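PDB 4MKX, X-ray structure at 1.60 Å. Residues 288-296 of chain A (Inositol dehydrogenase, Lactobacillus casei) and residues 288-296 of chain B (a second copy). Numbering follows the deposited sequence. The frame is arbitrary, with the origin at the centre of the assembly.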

# COMPACT_ATOMS: atom_id res chain seq x y z
N GLU A 288 -12.34 -11.91 5.26
CA GLU A 288 -11.68 -12.85 6.16
C GLU A 288 -10.25 -13.21 5.73
O GLU A 288 -9.45 -13.66 6.55
N GLU A 289 -9.93 -12.99 4.46
CA GLU A 289 -8.58 -13.28 3.99
C GLU A 289 -7.56 -12.19 4.34
O GLU A 289 -6.36 -12.44 4.28
N GLY A 290 -8.02 -11.00 4.72
CA GLY A 290 -7.13 -9.90 5.05
C GLY A 290 -7.44 -8.69 4.17
O GLY A 290 -8.59 -8.50 3.78
N ILE A 291 -6.42 -7.90 3.84
CA ILE A 291 -6.61 -6.76 2.94
C ILE A 291 -6.16 -7.21 1.55
O ILE A 291 -5.01 -7.60 1.37
N ILE A 292 -7.07 -7.14 0.57
CA ILE A 292 -6.79 -7.65 -0.78
C ILE A 292 -6.83 -6.55 -1.84
O ILE A 292 -7.79 -5.79 -1.90
N ARG A 293 -5.78 -6.48 -2.67
CA ARG A 293 -5.80 -5.67 -3.90
C ARG A 293 -5.89 -6.60 -5.10
O ARG A 293 -5.00 -7.41 -5.33
N PRO A 294 -6.98 -6.50 -5.86
CA PRO A 294 -7.06 -7.32 -7.08
C PRO A 294 -5.98 -6.91 -8.08
O PRO A 294 -5.54 -5.76 -8.07
N THR A 295 -5.57 -7.84 -8.95
CA THR A 295 -4.45 -7.60 -9.86
C THR A 295 -4.88 -7.65 -11.30
O THR A 295 -5.90 -8.26 -11.63
N SER A 296 -4.11 -7.01 -12.17
CA SER A 296 -4.33 -7.20 -13.60
C SER A 296 -3.89 -8.60 -13.99
O SER A 296 -2.95 -9.17 -13.42
N GLU B 288 -3.34 -16.56 -6.05
CA GLU B 288 -4.47 -16.46 -6.98
C GLU B 288 -5.54 -15.46 -6.54
O GLU B 288 -6.33 -14.99 -7.35
N GLU B 289 -5.56 -15.13 -5.25
CA GLU B 289 -6.53 -14.16 -4.76
C GLU B 289 -6.15 -12.70 -5.04
O GLU B 289 -7.01 -11.82 -4.95
N GLY B 290 -4.89 -12.45 -5.37
CA GLY B 290 -4.43 -11.09 -5.64
C GLY B 290 -3.26 -10.75 -4.71
O GLY B 290 -2.49 -11.63 -4.35
N ILE B 291 -3.15 -9.48 -4.33
CA ILE B 291 -2.11 -9.06 -3.38
C ILE B 291 -2.76 -8.99 -2.00
O ILE B 291 -3.71 -8.23 -1.81
N ILE B 292 -2.24 -9.76 -1.04
CA ILE B 292 -2.85 -9.86 0.29
C ILE B 292 -1.92 -9.34 1.39
O ILE B 292 -0.77 -9.75 1.46
N ARG B 293 -2.44 -8.45 2.25
CA ARG B 293 -1.78 -8.09 3.51
C ARG B 293 -2.54 -8.71 4.67
O ARG B 293 -3.71 -8.40 4.89
N PRO B 294 -1.90 -9.61 5.41
CA PRO B 294 -2.58 -10.17 6.59
C PRO B 294 -2.83 -9.08 7.64
O PRO B 294 -2.09 -8.10 7.68
N THR B 295 -3.85 -9.27 8.47
CA THR B 295 -4.27 -8.24 9.41
C THR B 295 -4.12 -8.69 10.85
O THR B 295 -4.10 -9.89 11.13
N SER B 296 -4.02 -7.73 11.76
CA SER B 296 -4.08 -8.08 13.17
C SER B 296 -5.52 -8.47 13.51
O SER B 296 -6.48 -7.95 12.94

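The two copies meet across an exact two-fold axis, so contacts between unlike residues occur twice, while a residue that meets its own copy does so once, across the axis. Their short strands pair antiparallel, with Ile A292 opposite Ile B292. Four backbone hydrogen bonds fix the register. Arg B293 N donates to Ile A291 O at 2.8 Å, and Ile A291 N donates to Arg B293 O at 2.9 Å; the symmetry mates complete the set.

Ile A292 and Ile B292 share one face of this small sheet. Both are m at chi1 and t at chi2. Their closest approach is CG1 of Ile A292 to CG1 of Ile B292, 4.2 Å, an apolar contact near the axis. The CG2 branch reaches a different neighbour: Ile A292 CG2 lies 3.5 Å from Glu B289 O.

Ile A291 and Arg B293 occupy the other face, with their CB atoms 4.1 Å apart. Ile A291 is m at both chi angles, and its CG1 rests 3.6 Å from Thr B295 CG2. Thr B295 is p, with its CB directed toward chain A. Its methyl takes part in this packing, while OG1 is hydrogen-bonded elsewhere in the structure. Arg B293 is m through chi3. Its end leads away from chain A, and NH1 and NH2 find their partners elsewhere.

Gly A290 lies close to the partner backbone, its CA 3.7 Å from Arg B293 O. A CB here would sit 2.7 Å from Arg B293 O, a clash. The backbone angles by themselves also call for glycine.

Glu A289 and Glu B289 point toward each other with chi1 and chi2 between wells. Glu A289 OE1 and Glu B289 OE1 are modelled 1.4 Å apart. This is too short for a hydrogen bond and brings like charges together, so the modelled carboxylate positions cannot both be occupied at once. No side-chain hydrogen bond or salt bridge links the stretches.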

# COMPACT_ATOMS: atom_id res chain seq x y z
CB GLU A 288 -12.52 -14.12 6.37
CG GLU A 288 -13.04 -14.77 5.10
CD GLU A 288 -14.19 -13.99 4.48
OE1 GLU A 288 -14.48 -14.22 3.29
OE2 GLU A 288 -14.78 -13.14 5.18
CB GLU A 289 -8.58 -13.58 2.50
CG GLU A 289 -8.37 -15.05 2.18
CD GLU A 289 -9.27 -15.54 1.07
OE1 GLU A 289 -9.05 -15.16 -0.10
OE2 GLU A 289 -10.23 -16.29 1.37
CB ILE A 291 -5.73 -5.56 3.37
CG1 ILE A 291 -5.91 -5.25 4.86
CG2 ILE A 291 -6.03 -4.35 2.52
CD1 ILE A 291 -7.34 -4.94 5.26
CB ILE A 292 -7.86 -8.71 -1.17
CG1 ILE A 292 -7.83 -9.86 -0.16
CG2 ILE A 292 -7.61 -9.25 -2.59
CD1 ILE A 292 -9.14 -10.62 -0.09
CB ARG A 293 -4.53 -4.81 -4.04
CG ARG A 293 -4.51 -3.51 -3.22
CD ARG A 293 -5.68 -2.57 -3.58
NE ARG A 293 -5.55 -1.78 -4.82
CZ ARG A 293 -4.94 -0.60 -4.90
NH1 ARG A 293 -4.33 -0.08 -3.83
NH2 ARG A 293 -4.91 0.07 -6.04
CB PRO A 294 -8.45 -7.00 -7.64
CG PRO A 294 -8.93 -5.78 -6.88
CD PRO A 294 -8.23 -5.80 -5.56
CB THR A 295 -3.38 -8.68 -9.68
OG1 THR A 295 -4.01 -9.97 -9.86
CG2 THR A 295 -2.77 -8.62 -8.29
CB SER A 296 -3.65 -6.11 -14.43
OG SER A 296 -2.39 -5.76 -13.91
CB GLU B 288 -5.08 -17.84 -7.26
CG GLU B 288 -5.38 -18.68 -6.03
CD GLU B 288 -4.12 -19.26 -5.41
OE1 GLU B 288 -4.19 -19.68 -4.23
OE2 GLU B 288 -3.07 -19.27 -6.08
CB GLU B 289 -6.82 -14.38 -3.28
CG GLU B 289 -8.19 -15.01 -3.02
CD GLU B 289 -8.14 -16.08 -1.95
OE1 GLU B 289 -7.97 -15.73 -0.77
OE2 GLU B 289 -8.26 -17.27 -2.31
CB ILE B 291 -1.55 -7.66 -3.74
CG1 ILE B 291 -1.16 -7.59 -5.22
CG2 ILE B 291 -0.39 -7.30 -2.84
CD1 ILE B 291 -0.12 -8.61 -5.64
CB ILE B 292 -3.18 -11.33 0.61
CG1 ILE B 292 -4.14 -11.88 -0.45
CG2 ILE B 292 -3.80 -11.47 2.01
CD1 ILE B 292 -4.09 -13.39 -0.58
CB ARG B 293 -1.73 -6.56 3.72
CG ARG B 293 -0.63 -5.82 2.96
CD ARG B 293 0.78 -6.32 3.33
NE ARG B 293 1.35 -5.85 4.60
CZ ARG B 293 2.02 -4.70 4.75
NH1 ARG B 293 2.16 -3.87 3.72
NH2 ARG B 293 2.54 -4.37 5.92
CB PRO B 294 -1.57 -11.19 7.13
CG PRO B 294 -0.27 -10.92 6.41
CD PRO B 294 -0.62 -10.29 5.11
CB THR B 295 -5.75 -7.90 9.22
OG1 THR B 295 -6.51 -9.12 9.32
CG2 THR B 295 -5.99 -7.30 7.84
CB SER B 296 -3.55 -6.96 14.07
OG SER B 296 -3.91 -5.69 13.59